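PDB 7OMU: macro domain-containing protein from Thermosipho africanus, which joins a DarT-like domain of the ADP-ribosyl clan to a macro domain, whose pocket holds adenosine-5-diphosphoribose in this model. Local coordinates for residues 111-125 against 170-184. The protein carries 1 engineered substitution. Residues are numbered along the deposited sequence; the frame is centred on the assembly and turned at random.
Sequences AVKWTIMKRDDILIT and ACLVPQCVDPRYISA. Engineered in segment 170-184: A170 (natural residue Glu).
With CG1 swung anti to its backbone N (chi1 -165°) and the chain extended beyond it, I116 lays its side chain over one face of the Y181 ring. I116 CG1 sits above the centre of the Y181 ring, 4.2 Å from its centroid and almost on the ring normal, a CH-pi contact; I116 CD1 runs on to meet CG2 of V173 tip to tip and to pack against V177. T115 works on the same ring from another direction, its CG2 lying in plane at the edge, 3.6 Å from Y181 CD1. Further along, the bend in R119 at chi3 (67°) turns its guanidinium flat over V173, whose CG1 stands 3.6 Å above the centre of the plane. D121 holds that plane in place with a side-on, two-nitrogen salt bridge: R119 NE reaches D121 OD1 and NH2 reaches OD2, each on a syn lone pair. The same carboxylate lies against the P174 ring.

These side chains lie between two strand pairings, which belong to a mixed sheet and an antiparallel sheet of the DarT-like domain. At one end, strand 111-113 pairs with strand 182-184 in the mixed sheet, which also includes strand 25-31, and K113 N donates to Y181 O at 2.8 Å. The K113 chain curls back so that NZ reaches R180 O at 3.1 Å. At the other end, strand 123-125 runs antiparallel to strand 170-174, with L123 and L172 forming a hydrogen-bonded pair. T125 N donates to A170 O, while T125 OG1 accepts from A170 N at 2.9 Å and also bonds to G127 O; A170 is an engineered residue, Glu in the natural sequence, but this grip uses its backbone.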
loop_
_atom_site.group_PDB
_atom_site.type_symbol
_atom_site.label_atom_id
_atom_site.label_comp_id
_atom_site.label_asym_id
_atom_site.label_seq_id
_atom_site.Cartn_x
_atom_site.Cartn_y
_atom_site.Cartn_z
ATOM N N ALA A 111 2.025 -12.193 -13.775
ATOM C CA ALA A 111 3.422 -11.784 -14.025
ATOM C C ALA A 111 3.791 -12.114 -15.475
ATOM O O ALA A 111 3.500 -13.235 -15.928
ATOM C CB ALA A 111 4.344 -12.467 -13.048
ATOM N N VAL A 112 4.401 -11.153 -16.169
ATOM C CA VAL A 112 4.892 -11.277 -17.569
ATOM C C VAL A 112 6.404 -11.044 -17.534
ATOM O O VAL A 112 6.819 -10.119 -16.828
ATOM C CB VAL A 112 4.161 -10.273 -18.479
ATOM C CG1 VAL A 112 4.697 -10.291 -19.903
ATOM C CG2 VAL A 112 2.659 -10.505 -18.471
ATOM N N LYS A 113 7.186 -11.856 -18.251
ATOM C CA LYS A 113 8.675 -11.840 -18.205
ATOM C C LYS A 113 9.205 -10.510 -18.749
ATOM O O LYS A 113 8.586 -9.973 -19.678
ATOM C CB LYS A 113 9.263 -13.008 -19.004
ATOM C CG LYS A 113 9.350 -14.329 -18.250
ATOM C CD LYS A 113 10.220 -15.371 -18.935
ATOM C CE LYS A 113 9.558 -16.016 -20.137
ATOM N NZ LYS A 113 8.434 -16.897 -19.738
ATOM N N TRP A 114 10.315 -10.021 -18.181
ATOM C CA TRP A 114 11.116 -8.864 -18.673
ATOM C C TRP A 114 11.239 -8.950 -20.201
ATOM O O TRP A 114 11.191 -7.909 -20.875
ATOM C CB TRP A 114 12.499 -8.833 -17.990
ATOM C CG TRP A 114 13.525 -9.788 -18.542
ATOM C CD1 TRP A 114 14.307 -9.601 -19.649
ATOM C CD2 TRP A 114 13.916 -11.069 -17.998
ATOM N NE1 TRP A 114 15.137 -10.673 -19.842
ATOM C CE2 TRP A 114 14.919 -11.591 -18.848
ATOM C CE3 TRP A 114 13.507 -11.834 -16.897
ATOM C CZ2 TRP A 114 15.519 -12.832 -18.618
ATOM C CZ3 TRP A 114 14.099 -13.060 -16.672
ATOM C CH2 TRP A 114 15.092 -13.551 -17.523
ATOM N N THR A 115 11.357 -10.177 -20.707
ATOM C CA THR A 115 11.739 -10.536 -22.095
ATOM C C THR A 115 10.757 -9.918 -23.106
ATOM O O THR A 115 11.150 -9.770 -24.269
ATOM C CB THR A 115 11.880 -12.061 -22.197
ATOM O OG1 THR A 115 12.767 -12.341 -23.277
ATOM C CG2 THR A 115 10.564 -12.783 -22.395
ATOM N N ILE A 116 9.540 -9.550 -22.695
ATOM C CA ILE A 116 8.526 -8.939 -23.609
ATOM C C ILE A 116 8.973 -7.532 -24.017
ATOM O O ILE A 116 8.477 -7.032 -25.036
ATOM C CB ILE A 116 7.116 -8.926 -22.984
ATOM C CG1 ILE A 116 6.045 -8.651 -24.042
ATOM C CG2 ILE A 116 7.020 -7.936 -21.837
ATOM C CD1 ILE A 116 4.663 -9.098 -23.640
ATOM N N MET A 117 9.876 -6.918 -23.251
ATOM C CA MET A 117 10.406 -5.553 -23.518
ATOM C C MET A 117 11.314 -5.573 -24.755
ATOM O O MET A 117 11.532 -4.484 -25.339
ATOM C CB MET A 117 11.197 -5.027 -22.314
ATOM C CG MET A 117 10.375 -4.923 -21.030
ATOM S SD MET A 117 9.540 -3.330 -20.846
ATOM C CE MET A 117 10.854 -2.391 -20.072
ATOM N N LYS A 118 11.820 -6.753 -25.140
ATOM C CA LYS A 118 12.697 -6.947 -26.329
ATOM C C LYS A 118 11.909 -6.649 -27.608
ATOM O O LYS A 118 12.536 -6.162 -28.568
ATOM C CB LYS A 118 13.276 -8.367 -26.386
ATOM C CG LYS A 118 14.398 -8.662 -25.397
ATOM C CD LYS A 118 15.114 -9.972 -25.671
ATOM C CE LYS A 118 16.113 -10.341 -24.594
ATOM N NZ LYS A 118 16.821 -11.600 -24.922
ATOM N N ARG A 119 10.599 -6.933 -27.625
ATOM C CA ARG A 119 9.692 -6.590 -28.755
ATOM C C ARG A 119 9.904 -5.115 -29.112
ATOM O O ARG A 119 10.176 -4.323 -28.192
ATOM C CB ARG A 119 8.230 -6.893 -28.406
ATOM C CG ARG A 119 7.854 -8.359 -28.555
ATOM C CD ARG A 119 6.442 -8.710 -28.116
ATOM N NE ARG A 119 5.405 -8.124 -28.953
ATOM C CZ ARG A 119 4.142 -8.549 -29.029
ATOM N NH1 ARG A 119 3.725 -9.586 -28.314
ATOM N NH2 ARG A 119 3.293 -7.926 -29.830
ATOM N N ASP A 120 9.815 -4.779 -30.404
ATOM C CA ASP A 120 10.128 -3.429 -30.951
ATOM C C ASP A 120 8.840 -2.757 -31.454
ATOM O O ASP A 120 8.955 -1.723 -32.138
ATOM C CB ASP A 120 11.206 -3.506 -32.042
ATOM C CG ASP A 120 10.853 -4.399 -33.219
ATOM O OD1 ASP A 120 10.030 -5.319 -33.035
ATOM O OD2 ASP A 120 11.411 -4.170 -34.312
ATOM N N ASP A 121 7.664 -3.307 -31.120
ATOM C CA ASP A 121 6.336 -2.736 -31.483
ATOM C C ASP A 121 5.577 -2.337 -30.210
ATOM O O ASP A 121 4.372 -2.026 -30.313
ATOM C CB ASP A 121 5.525 -3.721 -32.331
ATOM C CG ASP A 121 5.049 -4.954 -31.579
ATOM O OD1 ASP A 121 5.819 -5.465 -30.735
ATOM O OD2 ASP A 121 3.909 -5.390 -31.835
ATOM N N ILE A 122 6.257 -2.346 -29.061
ATOM C CA ILE A 122 5.678 -1.993 -27.732
ATOM C C ILE A 122 5.839 -0.493 -27.507
ATOM O O ILE A 122 6.633 0.141 -28.228
ATOM C CB ILE A 122 6.341 -2.779 -26.585
ATOM C CG1 ILE A 122 7.812 -2.390 -26.404
ATOM C CG2 ILE A 122 6.147 -4.271 -26.786
ATOM C CD1 ILE A 122 8.400 -2.809 -25.079
ATOM N N LEU A 123 5.127 0.019 -26.504
ATOM C CA LEU A 123 5.214 1.417 -26.016
ATOM C C LEU A 123 5.439 1.389 -24.502
ATOM O O LEU A 123 5.059 0.390 -23.859
ATOM C CB LEU A 123 3.924 2.155 -26.374
ATOM C CG LEU A 123 3.491 2.064 -27.835
ATOM C CD1 LEU A 123 2.085 2.604 -28.012
ATOM C CD2 LEU A 123 4.453 2.803 -28.741
ATOM N N ILE A 124 6.048 2.452 -23.976
ATOM C CA ILE A 124 6.375 2.620 -22.533
ATOM C C ILE A 124 5.899 4.008 -22.102
ATOM O O ILE A 124 6.317 5.006 -22.725
ATOM C CB ILE A 124 7.878 2.386 -22.296
ATOM C CG1 ILE A 124 8.237 0.922 -22.570
ATOM C CG2 ILE A 124 8.288 2.816 -20.896
ATOM C CD1 ILE A 124 9.712 0.615 -22.518
ATOM N N THR A 125 5.035 4.048 -21.087
ATOM C CA THR A 125 4.453 5.279 -20.496
ATOM C C THR A 125 5.308 5.697 -19.292
ATOM O O THR A 125 5.889 4.804 -18.641
ATOM C CB THR A 125 2.990 5.041 -20.104
ATOM O OG1 THR A 125 2.974 4.305 -18.879
ATOM C CG2 THR A 125 2.214 4.288 -21.162
ATOM N N ALA A 170 3.684 1.996 -17.243
ATOM C CA ALA A 170 3.313 0.696 -17.843
ATOM C C ALA A 170 4.011 0.504 -19.188
ATOM O O ALA A 170 4.435 1.500 -19.810
ATOM C CB ALA A 170 1.813 0.618 -18.001
ATOM N N CYS A 171 4.116 -0.761 -19.591
ATOM C CA CYS A 171 4.530 -1.222 -20.936
ATOM C C CYS A 171 3.273 -1.636 -21.701
ATOM O O CYS A 171 2.610 -2.585 -21.253
ATOM C CB CYS A 171 5.499 -2.389 -20.810
ATOM S SG CYS A 171 5.776 -3.261 -22.368
ATOM N N LEU A 172 2.944 -0.926 -22.783
ATOM C CA LEU A 172 1.737 -1.182 -23.617
ATOM C C LEU A 172 2.107 -2.120 -24.773
ATOM O O LEU A 172 2.892 -1.710 -25.646
ATOM C CB LEU A 172 1.184 0.146 -24.138
ATOM C CG LEU A 172 0.869 1.193 -23.073
ATOM C CD1 LEU A 172 0.416 2.487 -23.723
ATOM C CD2 LEU A 172 -0.181 0.692 -22.098
ATOM N N VAL A 173 1.573 -3.344 -24.752
ATOM C CA VAL A 173 1.798 -4.399 -25.783
ATOM C C VAL A 173 0.545 -4.457 -26.648
ATOM O O VAL A 173 -0.555 -4.612 -26.121
ATOM C CB VAL A 173 2.101 -5.766 -25.141
ATOM C CG1 VAL A 173 2.617 -6.760 -26.160
ATOM C CG2 VAL A 173 3.082 -5.651 -23.989
ATOM N N PRO A 174 0.665 -4.322 -27.990
ATOM C CA PRO A 174 -0.511 -4.257 -28.857
ATOM C C PRO A 174 -1.218 -5.611 -29.014
ATOM O O PRO A 174 -0.555 -6.629 -28.997
ATOM C CB PRO A 174 0.062 -3.750 -30.190
ATOM C CG PRO A 174 1.496 -4.243 -30.192
ATOM C CD PRO A 174 1.927 -4.207 -28.740
ATOM N N GLN A 175 -2.549 -5.558 -29.135
ATOM C CA GLN A 175 -3.468 -6.684 -29.454
ATOM C C GLN A 175 -3.499 -7.688 -28.298
ATOM O O GLN A 175 -4.495 -7.673 -27.553
ATOM C CB GLN A 175 -3.088 -7.350 -30.776
ATOM C CG GLN A 175 -4.151 -8.309 -31.292
ATOM C CD GLN A 175 -3.809 -8.793 -32.677
ATOM O OE1 GLN A 175 -4.286 -8.257 -33.676
ATOM N NE2 GLN A 175 -2.955 -9.799 -32.742
ATOM N N CYS A 176 -2.477 -8.540 -28.162
ATOM C CA CYS A 176 -2.442 -9.621 -27.140
ATOM C C CYS A 176 -1.015 -9.818 -26.609
ATOM O O CYS A 176 -0.059 -9.282 -27.203
ATOM C CB CYS A 176 -3.008 -10.923 -27.695
ATOM S SG CYS A 176 -1.752 -12.061 -28.330
ATOM N N VAL A 177 -0.902 -10.550 -25.501
ATOM C CA VAL A 177 0.377 -11.048 -24.921
ATOM C C VAL A 177 0.320 -12.576 -24.927
ATOM O O VAL A 177 -0.558 -13.132 -24.232
ATOM C CB VAL A 177 0.609 -10.518 -23.497
ATOM C CG1 VAL A 177 1.921 -11.028 -22.925
ATOM C CG2 VAL A 177 0.551 -9.002 -23.437
ATOM N N ASP A 178 1.213 -13.210 -25.691
ATOM C CA ASP A 178 1.315 -14.688 -25.820
ATOM C C ASP A 178 1.485 -15.292 -24.428
ATOM O O ASP A 178 2.364 -14.862 -23.683
ATOM C CB ASP A 178 2.470 -15.081 -26.746
ATOM C CG ASP A 178 2.487 -16.555 -27.107
ATOM O OD1 ASP A 178 2.610 -17.389 -26.178
ATOM O OD2 ASP A 178 2.378 -16.860 -28.313
ATOM N N PRO A 179 0.652 -16.286 -24.030
ATOM C CA PRO A 179 0.783 -16.940 -22.729
ATOM C C PRO A 179 2.179 -17.464 -22.362
ATOM O O PRO A 179 2.408 -17.648 -21.180
ATOM C CB PRO A 179 -0.187 -18.123 -22.831
ATOM C CG PRO A 179 -1.260 -17.628 -23.762
ATOM C CD PRO A 179 -0.518 -16.778 -24.774
ATOM N N ARG A 180 3.060 -17.689 -23.345
ATOM C CA ARG A 180 4.447 -18.181 -23.112
ATOM C C ARG A 180 5.311 -17.088 -22.469
ATOM O O ARG A 180 6.405 -17.424 -22.002
ATOM C CB ARG A 180 5.074 -18.682 -24.414
ATOM C CG ARG A 180 4.547 -20.041 -24.853
ATOM C CD ARG A 180 5.113 -20.488 -26.190
ATOM N NE ARG A 180 4.790 -19.547 -27.259
ATOM C CZ ARG A 180 5.041 -19.745 -28.550
ATOM N NH1 ARG A 180 4.702 -18.817 -29.432
ATOM N NH2 ARG A 180 5.622 -20.861 -28.957
ATOM N N TYR A 181 4.837 -15.841 -22.428
ATOM C CA TYR A 181 5.509 -14.712 -21.736
ATOM C C TYR A 181 5.146 -14.673 -20.243
ATOM O O TYR A 181 5.783 -13.882 -19.520
ATOM C CB TYR A 181 5.137 -13.378 -22.383
ATOM C CG TYR A 181 5.839 -13.075 -23.679
ATOM C CD1 TYR A 181 7.205 -12.856 -23.708
ATOM C CD2 TYR A 181 5.134 -12.962 -24.868
ATOM C CE1 TYR A 181 7.860 -12.561 -24.894
ATOM C CE2 TYR A 181 5.774 -12.660 -26.059
ATOM C CZ TYR A 181 7.144 -12.454 -26.071
ATOM O OH TYR A 181 7.802 -12.159 -27.227
ATOM N N ILE A 182 4.173 -15.473 -19.787
ATOM C CA ILE A 182 3.667 -15.441 -18.379
ATOM C C ILE A 182 4.611 -16.238 -17.462
ATOM O O ILE A 182 4.787 -17.457 -17.698
ATOM C CB ILE A 182 2.214 -15.948 -18.306
ATOM C CG1 ILE A 182 1.274 -15.049 -19.110
ATOM C CG2 ILE A 182 1.754 -16.084 -16.862
ATOM C CD1 ILE A 182 -0.171 -15.515 -19.117
ATOM N N SER A 183 5.169 -15.566 -16.442
ATOM C CA SER A 183 6.116 -16.111 -15.433
ATOM C C SER A 183 5.352 -16.904 -14.378
ATOM O O SER A 183 5.744 -18.043 -14.084
ATOM C CB SER A 183 6.888 -15.019 -14.737
ATOM O OG SER A 183 7.613 -14.217 -15.652
ATOM N N ALA A 184 4.341 -16.273 -13.790
ATOM C CA ALA A 184 3.635 -16.753 -12.586
ATOM C C ALA A 184 2.350 -15.951 -12.401
ATOM O O ALA A 184 2.132 -14.992 -13.157
ATOM C CB ALA A 184 4.536 -16.618 -11.387
#